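Local coordinates for protein KLLA0C04147p (PDB 5H2D) that binds ergosterol in the pocket of its oxysterol-binding-protein-related (ORD) domain, and probably transfers sterols between membranes, at residues Q397-K402 with A429-I434; N122-E127 with E379-V384; V43-V48 with V211-G216. All coordinates share one frame; numbering follows the deposited sequence.

Contact 1: Q397-K402 with A429-I434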
loop_
_atom_site.group_PDB
_atom_site.type_symbol
_atom_site.label_atom_id
_atom_site.label_comp_id
_atom_site.label_asym_id
_atom_site.label_seq_id
_atom_site.Cartn_x
_atom_site.Cartn_y
_atom_site.Cartn_z
ATOM N N GLN A 397 4.962 -20.636 3.786
ATOM C CA GLN A 397 4.243 -19.496 4.326
ATOM C C GLN A 397 3.152 -19.969 5.275
ATOM O O GLN A 397 2.632 -21.081 5.151
ATOM C CB GLN A 397 3.624 -18.683 3.187
ATOM C CG GLN A 397 4.642 -18.021 2.256
ATOM C CD GLN A 397 5.293 -18.992 1.289
ATOM O OE1 GLN A 397 4.756 -20.066 1.002
ATOM N NE2 GLN A 397 6.447 -18.610 0.765
ATOM N N ARG A 398 2.795 -19.114 6.226
ATOM C CA ARG A 398 1.809 -19.513 7.226
ATOM C C ARG A 398 0.376 -19.207 6.815
ATOM O O ARG A 398 -0.522 -20.023 7.053
ATOM C CB ARG A 398 2.115 -18.834 8.561
ATOM C CG ARG A 398 1.103 -19.135 9.634
ATOM C CD ARG A 398 1.612 -18.682 10.996
ATOM N NE ARG A 398 2.783 -19.456 11.397
ATOM C CZ ARG A 398 3.964 -18.943 11.718
ATOM N NH1 ARG A 398 4.158 -17.629 11.700
ATOM N NH2 ARG A 398 4.955 -19.751 12.065
ATOM N N TRP A 399 0.136 -18.056 6.190
ATOM C CA TRP A 399 -1.214 -17.547 6.017
ATOM C C TRP A 399 -1.625 -17.399 4.565
ATOM O O TRP A 399 -2.785 -17.062 4.304
ATOM C CB TRP A 399 -1.355 -16.190 6.724
ATOM C CG TRP A 399 -0.942 -16.225 8.173
ATOM C CD1 TRP A 399 0.157 -15.634 8.736
ATOM C CD2 TRP A 399 -1.612 -16.913 9.235
ATOM N NE1 TRP A 399 0.201 -15.905 10.091
ATOM C CE2 TRP A 399 -0.874 -16.691 10.414
ATOM C CE3 TRP A 399 -2.768 -17.696 9.300
ATOM C CZ2 TRP A 399 -1.259 -17.225 11.649
ATOM C CZ3 TRP A 399 -3.149 -18.221 10.521
ATOM C CH2 TRP A 399 -2.400 -17.985 11.679
ATOM N N PHE A 400 -0.709 -17.635 3.626
ATOM C CA PHE A 400 -0.959 -17.559 2.191
ATOM C C PHE A 400 -0.341 -18.777 1.524
ATOM O O PHE A 400 0.616 -19.371 2.032
ATOM C CB PHE A 400 -0.331 -16.305 1.554
ATOM C CG PHE A 400 -0.924 -15.002 2.018
ATOM C CD1 PHE A 400 -0.496 -14.415 3.205
ATOM C CD2 PHE A 400 -1.846 -14.324 1.228
ATOM C CE1 PHE A 400 -1.045 -13.190 3.628
ATOM C CE2 PHE A 400 -2.388 -13.100 1.635
ATOM C CZ PHE A 400 -1.978 -12.533 2.841
ATOM N N LYS A 401 -0.887 -19.133 0.361
ATOM C CA LYS A 401 -0.300 -20.147 -0.498
ATOM C C LYS A 401 -0.377 -19.669 -1.939
ATOM O O LYS A 401 -1.389 -19.107 -2.355
ATOM C CB LYS A 401 -1.016 -21.505 -0.363
ATOM C CG LYS A 401 -0.504 -22.550 -1.349
ATOM C CD LYS A 401 -0.740 -23.976 -0.873
ATOM C CE LYS A 401 -0.044 -24.971 -1.806
ATOM N NZ LYS A 401 0.168 -26.308 -1.171
ATOM N N LYS A 402 0.687 -19.900 -2.697
ATOM C CA LYS A 402 0.682 -19.487 -4.092
ATOM C C LYS A 402 -0.258 -20.384 -4.886
ATOM O O LYS A 402 -0.177 -21.616 -4.805
ATOM C CB LYS A 402 2.094 -19.531 -4.668
ATOM C CG LYS A 402 2.207 -18.931 -6.077
ATOM C CD LYS A 402 3.623 -19.077 -6.640
ATOM C CE LYS A 402 4.579 -18.045 -6.061
ATOM N NZ LYS A 402 4.372 -16.702 -6.675
ATOM N N ALA A 429 -0.357 -17.768 19.805
ATOM C CA ALA A 429 0.791 -17.504 20.670
ATOM C C ALA A 429 2.064 -18.187 20.186
ATOM O O ALA A 429 3.168 -17.705 20.472
ATOM C CB ALA A 429 0.478 -17.927 22.103
ATOM N N ASP A 430 1.954 -19.300 19.466
ATOM C CA ASP A 430 3.138 -19.987 18.965
ATOM C C ASP A 430 3.218 -19.972 17.440
ATOM O O ASP A 430 3.858 -20.836 16.835
ATOM C CB ASP A 430 3.193 -21.419 19.496
ATOM C CG ASP A 430 4.169 -21.573 20.658
ATOM O OD1 ASP A 430 5.185 -20.844 20.685
ATOM O OD2 ASP A 430 3.924 -22.422 21.542
ATOM N N GLU A 431 2.581 -18.985 16.804
ATOM C CA GLU A 431 2.617 -18.847 15.345
ATOM C C GLU A 431 3.787 -17.944 14.947
ATOM O O GLU A 431 3.622 -16.798 14.526
ATOM C CB GLU A 431 1.294 -18.302 14.826
ATOM C CG GLU A 431 0.116 -19.268 14.949
ATOM C CD GLU A 431 0.200 -20.439 13.987
ATOM O OE1 GLU A 431 -0.722 -21.284 13.994
ATOM O OE2 GLU A 431 1.177 -20.519 13.212
ATOM N N GLY A 432 4.985 -18.483 15.095
ATOM C CA GLY A 432 6.179 -17.788 14.654
ATOM C C GLY A 432 7.021 -17.287 15.821
ATOM O O GLY A 432 6.513 -16.986 16.912
ATOM N N ASP A 433 8.326 -17.190 15.588
ATOM C CA ASP A 433 9.276 -16.726 16.604
ATOM C C ASP A 433 10.463 -16.108 15.855
ATOM O O ASP A 433 11.443 -16.792 15.551
ATOM C CB ASP A 433 9.695 -17.872 17.512
ATOM C CG ASP A 433 10.742 -17.464 18.535
ATOM O OD1 ASP A 433 10.960 -16.245 18.741
ATOM O OD2 ASP A 433 11.337 -18.378 19.147
ATOM N N ILE A 434 10.348 -14.814 15.537
ATOM C CA ILE A 434 11.282 -14.174 14.609
ATOM C C ILE A 434 11.932 -12.921 15.183
ATOM O O ILE A 434 12.867 -12.384 14.577
ATOM C CB ILE A 434 10.578 -13.836 13.276
ATOM C CG1 ILE A 434 9.377 -12.917 13.520
ATOM C CG2 ILE A 434 10.163 -15.121 12.554
ATOM C CD1 ILE A 434 8.671 -12.443 12.222
HETATM O O HOH W 1 2.054 -15.442 12.289
#
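Arg398 and Glu431 pair by charge where, in this ORD fold, the loop leading into strand 400-404 meets the C-terminal tail of the chain, which makes an inverse gamma turn centred on Glu431. The salt bridge uses one carboxylate oxygen, Glu431 OE2, lying 2.6 Å from Arg398 NE. It is not a flat two-pronged pairing, for the guanidinium and carboxylate planes stand 61° apart. The arginine reaches the turn on a chain extended through chi2 and bent at chi3 (-65°), a bend that lays its flat end against the tail backbone. There one guanidinium face covers the peptide that follows Glu431; Glu431 C sits 3.2 Å above the guanidinium plane, offset toward its rim. Gly432 suits this place twice over: with phi at 109° a side chain would press on the carbonyl before it, and it would also collide with Arg398 NH1.

The enclosed part of the contact is built on Trp399. Arg398 CG lies over one face of its indole, 3.2 Å above the plane, while Phe141 and Tyr419 meet the ring edge-to-face. Glu143 takes hydrogen bonds from the backbone N of both Arg398 and Trp399, fixing the loop from which the two side chains spring. A large aromatic ring fits this buried position, yet it reaches the tail only lightly, Trp399 CZ2 standing 4.1 Å from Glu431 CG.

The Arg398-Glu431 pair, for all its closeness, is less enclosed: both residues are partly exposed, as charged residues can afford to be. A water bridges the two segments, in the plane of the indole at its edge: it accepts from Trp399 NE1 at 2.9 Å and donates to Glu431 O at 3.0 Å.

Contact 2: N122-E127 with E379-V384. With SO4 (sulfate ion), chain E.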
loop_
_atom_site.group_PDB
_atom_site.type_symbol
_atom_site.label_atom_id
_atom_site.label_comp_id
_atom_site.label_asym_id
_atom_site.label_seq_id
_atom_site.Cartn_x
_atom_site.Cartn_y
_atom_site.Cartn_z
ATOM N N ASN A 122 13.051 -3.687 5.920
ATOM C CA ASN A 122 12.887 -4.885 5.127
ATOM C C ASN A 122 12.267 -5.943 6.039
ATOM O O ASN A 122 12.908 -6.361 7.012
ATOM C CB ASN A 122 14.260 -5.305 4.585
ATOM C CG ASN A 122 14.183 -6.423 3.567
ATOM O OD1 ASN A 122 13.126 -6.712 3.023
ATOM N ND2 ASN A 122 15.323 -7.053 3.298
ATOM N N PRO A 123 11.024 -6.372 5.799
ATOM C CA PRO A 123 10.361 -7.262 6.760
ATOM C C PRO A 123 11.082 -8.596 6.860
ATOM O O PRO A 123 11.627 -9.104 5.876
ATOM C CB PRO A 123 8.949 -7.425 6.188
ATOM C CG PRO A 123 8.770 -6.254 5.249
ATOM C CD PRO A 123 10.150 -6.060 4.652
ATOM N N LEU A 124 11.099 -9.149 8.071
ATOM C CA LEU A 124 11.661 -10.485 8.237
ATOM C C LEU A 124 10.778 -11.507 7.534
ATOM O O LEU A 124 9.571 -11.312 7.365
ATOM C CB LEU A 124 11.792 -10.836 9.719
ATOM C CG LEU A 124 12.629 -9.867 10.554
ATOM C CD1 LEU A 124 12.672 -10.340 11.996
ATOM C CD2 LEU A 124 14.047 -9.730 10.015
ATOM N N LEU A 125 11.394 -12.609 7.105
ATOM C CA LEU A 125 10.611 -13.698 6.536
ATOM C C LEU A 125 9.607 -14.203 7.571
ATOM O O LEU A 125 9.989 -14.572 8.686
ATOM C CB LEU A 125 11.539 -14.823 6.078
ATOM C CG LEU A 125 10.846 -16.003 5.385
ATOM C CD1 LEU A 125 10.118 -15.594 4.093
ATOM C CD2 LEU A 125 11.890 -17.087 5.109
ATOM N N GLY A 126 8.326 -14.205 7.203
ATOM C CA GLY A 126 7.288 -14.613 8.120
ATOM C C GLY A 126 6.724 -13.486 8.956
ATOM O O GLY A 126 5.743 -13.701 9.678
ATOM N N GLU A 127 7.303 -12.290 8.873
ATOM C CA GLU A 127 6.724 -11.147 9.563
ATOM C C GLU A 127 5.322 -10.887 9.025
ATOM O O GLU A 127 5.039 -11.104 7.844
ATOM C CB GLU A 127 7.609 -9.915 9.371
ATOM C CG GLU A 127 7.226 -8.726 10.261
ATOM C CD GLU A 127 8.232 -7.575 10.239
ATOM O OE1 GLU A 127 7.823 -6.430 10.539
ATOM O OE2 GLU A 127 9.423 -7.802 9.956
ATOM N N GLU A 379 20.624 -11.799 12.128
ATOM C CA GLU A 379 21.477 -12.980 12.264
ATOM C C GLU A 379 20.643 -14.234 12.472
ATOM O O GLU A 379 20.911 -15.280 11.865
ATOM C CB GLU A 379 22.467 -12.788 13.420
ATOM C CG GLU A 379 23.013 -14.086 14.015
ATOM C CD GLU A 379 22.136 -14.637 15.148
ATOM O OE1 GLU A 379 21.339 -13.863 15.743
ATOM O OE2 GLU A 379 22.240 -15.851 15.444
ATOM N N ARG A 380 19.616 -14.149 13.317
ATOM C CA ARG A 380 18.782 -15.323 13.558
ATOM C C ARG A 380 18.079 -15.765 12.285
ATOM O O ARG A 380 17.991 -16.964 12.000
ATOM C CB ARG A 380 17.764 -15.050 14.663
ATOM C CG ARG A 380 16.883 -16.256 14.946
ATOM C CD ARG A 380 16.501 -16.333 16.407
ATOM N NE ARG A 380 15.368 -15.477 16.717
ATOM C CZ ARG A 380 14.229 -15.907 17.249
ATOM N NH1 ARG A 380 14.064 -17.188 17.547
ATOM N NH2 ARG A 380 13.256 -15.047 17.493
ATOM N N GLN A 381 17.576 -14.805 11.504
ATOM C CA GLN A 381 16.945 -15.125 10.228
ATOM C C GLN A 381 17.901 -15.885 9.322
ATOM O O GLN A 381 17.532 -16.897 8.714
ATOM C CB GLN A 381 16.471 -13.835 9.557
ATOM C CG GLN A 381 15.988 -14.004 8.132
ATOM C CD GLN A 381 15.179 -12.816 7.691
ATOM O OE1 GLN A 381 13.952 -12.827 7.793
ATOM N NE2 GLN A 381 15.859 -11.759 7.244
ATOM N N ARG A 382 19.145 -15.407 9.217
ATOM C CA ARG A 382 20.112 -16.079 8.355
ATOM C C ARG A 382 20.417 -17.478 8.870
ATOM O O ARG A 382 20.532 -18.427 8.084
ATOM C CB ARG A 382 21.391 -15.243 8.251
ATOM C CG ARG A 382 22.531 -15.954 7.529
ATOM C CD ARG A 382 23.810 -15.129 7.544
ATOM N NE ARG A 382 24.931 -15.859 6.951
ATOM C CZ ARG A 382 25.623 -16.810 7.574
ATOM N NH1 ARG A 382 25.313 -17.162 8.816
ATOM N NH2 ARG A 382 26.627 -17.419 6.956
ATOM N N SER A 383 20.541 -17.634 10.191
ATOM C CA SER A 383 20.890 -18.949 10.724
ATOM C C SER A 383 19.753 -19.942 10.518
ATOM O O SER A 383 19.995 -21.118 10.226
ATOM C CB SER A 383 21.266 -18.849 12.202
ATOM O OG SER A 383 20.148 -18.530 13.004
ATOM N N VAL A 384 18.507 -19.483 10.649
ATOM C CA VAL A 384 17.360 -20.357 10.404
ATOM C C VAL A 384 17.312 -20.782 8.940
ATOM O O VAL A 384 17.010 -21.940 8.626
ATOM C CB VAL A 384 16.059 -19.663 10.849
ATOM C CG1 VAL A 384 14.852 -20.447 10.388
ATOM C CG2 VAL A 384 16.041 -19.512 12.366
HETATM S S SO4 E . 25.626 -17.752 3.375
HETATM O O1 SO4 E . 26.192 -18.226 4.639
HETATM O O2 SO4 E . 24.426 -16.964 3.643
HETATM O O3 SO4 E . 26.604 -16.923 2.673
HETATM O O4 SO4 E . 25.279 -18.899 2.539
HETATM O O HOH W 2 14.653 -9.160 6.417
HETATM O O HOH W 3 12.569 -14.457 9.697
#
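Leu124 opens a type II beta turn that closes with Glu127 N bonded to Leu124 O, and the turn lies beside helix 367-390 with Leu124 CA 7.3 Å from Gln381 CA. Gly126 takes the third place of the turn, where phi is positive and a side chain would crowd the preceding carbonyl.

One glutamine makes the join. Gln381 leaves the helix almost fully stretched (chi1 171°, chi2 163°), which carries its amide to the turn. Gln381 OE1 accepts from Leu125 N at 2.7 Å, with the donor nearly in line with the C=O and slightly tilted from the carbonyl plane. The bond is straight, 162° at the hydrogen. A water bridges the same OE1, at 2.9 Å, to Leu125 O, and a second water links Gln381 NE2, at 3.0 Å, to Pro123 O. With its oxygen and nitrogen ends both engaged, the amide probably has its flip set, oxygen toward Leu125 N, and a side chain that both donates and accepts suits the place. Leu124 supplies apolar cover, its CD2 coming within 3.8 Å of Gln381 OE1. Replacing Gln381 by an alanine would probably leave Leu125 N without its acceptor and both waters without their link to the helix, and open a gap beside Leu124.

The turn is also braced from within, since Leu124 N donates to Glu127 OE2 at 2.9 Å, a carboxylate oxygen that Arg356 holds as well. Leu124 leans on Val377 and Leu125 on Arg388, both of helix 367-390, while Pro123 and Glu127 pack on helix 72-77. Placed between strands 119-121 and 128-133, the turn thus packs on both helices, and its backbone also bonds to Gln144 of strand 138-146.

Contact 3: V43-V48 with V211-G216. With SO4 (sulfate ion), chain C.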
loop_
_atom_site.group_PDB
_atom_site.type_symbol
_atom_site.label_atom_id
_atom_site.label_comp_id
_atom_site.label_asym_id
_atom_site.label_seq_id
_atom_site.Cartn_x
_atom_site.Cartn_y
_atom_site.Cartn_z
ATOM N N VAL A 43 22.667 14.154 6.597
ATOM C CA VAL A 43 23.780 13.693 5.772
ATOM C C VAL A 43 23.386 13.733 4.296
ATOM O O VAL A 43 22.236 13.476 3.928
ATOM C CB VAL A 43 24.211 12.270 6.174
ATOM C CG1 VAL A 43 25.476 11.865 5.415
ATOM C CG2 VAL A 43 24.417 12.166 7.683
ATOM N N SER A 44 24.352 14.057 3.438
ATOM C CA SER A 44 24.079 14.129 2.010
ATOM C C SER A 44 23.848 12.728 1.436
ATOM O O SER A 44 24.638 11.812 1.680
ATOM C CB SER A 44 25.244 14.830 1.303
ATOM O OG SER A 44 25.619 14.198 0.099
ATOM N N LEU A 45 22.753 12.554 0.688
ATOM C CA LEU A 45 22.452 11.235 0.128
ATOM C C LEU A 45 23.527 10.795 -0.858
ATOM O O LEU A 45 23.940 9.628 -0.863
ATOM C CB LEU A 45 21.077 11.248 -0.551
ATOM C CG LEU A 45 20.592 9.893 -1.088
ATOM C CD1 LEU A 45 20.664 8.836 0.004
ATOM C CD2 LEU A 45 19.155 10.000 -1.630
ATOM N N TRP A 46 23.980 11.714 -1.710
ATOM C CA TRP A 46 25.067 11.382 -2.622
ATOM C C TRP A 46 26.299 10.883 -1.870
ATOM O O TRP A 46 26.917 9.893 -2.281
ATOM C CB TRP A 46 25.405 12.594 -3.489
ATOM C CG TRP A 46 26.625 12.346 -4.320
ATOM C CD1 TRP A 46 27.865 12.898 -4.144
ATOM C CD2 TRP A 46 26.737 11.441 -5.418
ATOM N NE1 TRP A 46 28.733 12.409 -5.091
ATOM C CE2 TRP A 46 28.065 11.513 -5.883
ATOM C CE3 TRP A 46 25.842 10.587 -6.064
ATOM C CZ2 TRP A 46 28.521 10.753 -6.959
ATOM C CZ3 TRP A 46 26.294 9.837 -7.132
ATOM C CH2 TRP A 46 27.620 9.932 -7.573
ATOM N N SER A 47 26.675 11.541 -0.763
ATOM C CA SER A 47 27.869 11.121 -0.030
ATOM C C SER A 47 27.768 9.672 0.413
ATOM O O SER A 47 28.794 8.982 0.525
ATOM C CB SER A 47 28.119 12.031 1.182
ATOM O OG SER A 47 27.316 11.694 2.306
ATOM N N VAL A 48 26.543 9.196 0.647
ATOM C CA VAL A 48 26.305 7.825 1.077
ATOM C C VAL A 48 26.298 6.887 -0.120
ATOM O O VAL A 48 26.966 5.844 -0.123
ATOM C CB VAL A 48 24.972 7.753 1.853
ATOM C CG1 VAL A 48 24.599 6.306 2.149
ATOM C CG2 VAL A 48 25.044 8.567 3.137
ATOM N N VAL A 211 15.091 11.234 -7.362
ATOM C CA VAL A 211 15.914 12.079 -8.224
ATOM C C VAL A 211 16.400 13.282 -7.422
ATOM O O VAL A 211 16.120 13.402 -6.228
ATOM C CB VAL A 211 15.144 12.518 -9.485
ATOM C CG1 VAL A 211 14.801 11.312 -10.346
ATOM C CG2 VAL A 211 13.884 13.271 -9.119
ATOM N N GLY A 212 17.149 14.179 -8.069
ATOM C CA GLY A 212 17.735 15.288 -7.343
ATOM C C GLY A 212 18.900 14.920 -6.454
ATOM O O GLY A 212 19.307 15.731 -5.620
ATOM N N ILE A 213 19.439 13.709 -6.595
ATOM C CA ILE A 213 20.482 13.239 -5.689
ATOM C C ILE A 213 21.785 13.988 -5.945
ATOM O O ILE A 213 22.438 14.477 -5.013
ATOM C CB ILE A 213 20.654 11.715 -5.840
ATOM C CG1 ILE A 213 19.308 11.017 -5.587
ATOM C CG2 ILE A 213 21.745 11.192 -4.913
ATOM C CD1 ILE A 213 19.339 9.506 -5.808
ATOM N N LEU A 214 22.177 14.097 -7.217
ATOM C CA LEU A 214 23.385 14.840 -7.563
ATOM C C LEU A 214 23.225 16.325 -7.274
ATOM O O LEU A 214 24.190 16.988 -6.875
ATOM C CB LEU A 214 23.726 14.627 -9.035
ATOM C CG LEU A 214 23.869 13.170 -9.458
ATOM C CD1 LEU A 214 24.227 13.082 -10.937
ATOM C CD2 LEU A 214 24.898 12.475 -8.578
ATOM N N LEU A 215 22.021 16.866 -7.490
ATOM C CA LEU A 215 21.722 18.264 -7.198
ATOM C C LEU A 215 21.738 18.584 -5.711
ATOM O O LEU A 215 21.748 19.765 -5.354
ATOM C CB LEU A 215 20.356 18.637 -7.784
ATOM C CG LEU A 215 20.278 18.719 -9.303
ATOM C CD1 LEU A 215 18.851 19.004 -9.750
ATOM C CD2 LEU A 215 21.225 19.795 -9.802
ATOM N N GLY A 216 21.743 17.578 -4.836
ATOM C CA GLY A 216 21.708 17.826 -3.413
ATOM C C GLY A 216 20.330 18.094 -2.848
ATOM O O GLY A 216 20.219 18.613 -1.731
HETATM S S SO4 C . 19.849 14.966 -10.568
HETATM O O1 SO4 C . 20.234 15.442 -9.246
HETATM O O2 SO4 C . 18.383 14.964 -10.688
HETATM O O3 SO4 C . 20.431 15.850 -11.581
HETATM O O4 SO4 C . 20.395 13.628 -10.775
HETATM O O HOH W 4 22.538 14.184 -2.348
#
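Ile213 O is gripped by two donors: a water at 2.7 Å and, within its own turn, Gly216 N at 3.2 Å. The water in turn accepts from Trp46 N at 2.9 Å, and so carries the polar link between the segments. Trp46 lies in the first turn of helix 45-49, where backbone N-H groups have no carbonyl one turn back to bond. Ser44 provides for another of them as N-cap, its OG accepting from Ser47 N at 3.0 Å. A serine is well chosen for this, its short hydroxyl reaching forward to the N-H three residues on.

Apolar contacts accompany the water bridge. Leu214 CD2 makes a CH-pi contact over one face of the Trp46 indole, 3.6 Å from the centroid of the six-membered ring and 26° off its normal. With CG trans to the backbone N of Trp46 (chi1 173°), the ring swings out to meet this methyl. Ile213 CG2 comes at the indole's edge, and its other branch, CG1, rests 4.1 Å from Leu45 CD2.

The joined parts are the short helix 45-49 and the hairpin turn between the antiparallel strands 207-211 and 219-230 of the ORD's beta-rich core. Ile213 to Gly216 form a type I beta turn; Gly212 before it and Gly216 at its end, both at positive phi, suit the bends there. Leu45 is buried and also touches the bound ergosterol, so this leucine meets both the turn and the sterol; Phe173 of strand 161-173 packs on Trp46 and Ile213.

A sulfate, probably from the crystallisation liquor, sits at the backbone of the turn, taking bonds from Gly212 N and from Leu215 N (2.9 Å to its O1), and Arg244 also binds it.

Overall arrangement
From the N terminus, residues 43-48 come first and wait until 211-216 to close contact 3. Inside that loop the chain passes 122-127, whose partner, 379-384, lies beyond it; contacts 3 and 2 therefore cross, contact 3 tying helix 45-49 to a hairpin turn and contact 2 tying the turn before strand 128-133 to helix 367-390. Contact 1 opens only afterwards and closes a short loop of the C-terminal region. It touches contact 2, their centres being about 12 Å apart: Asp433 forms a salt bridge with Arg380, and Ile434 packs on Leu124 and Glu127. Contact 3 stands apart, its centre about 30 Å from that of contact 2 and about 39 Å from that of contact 1.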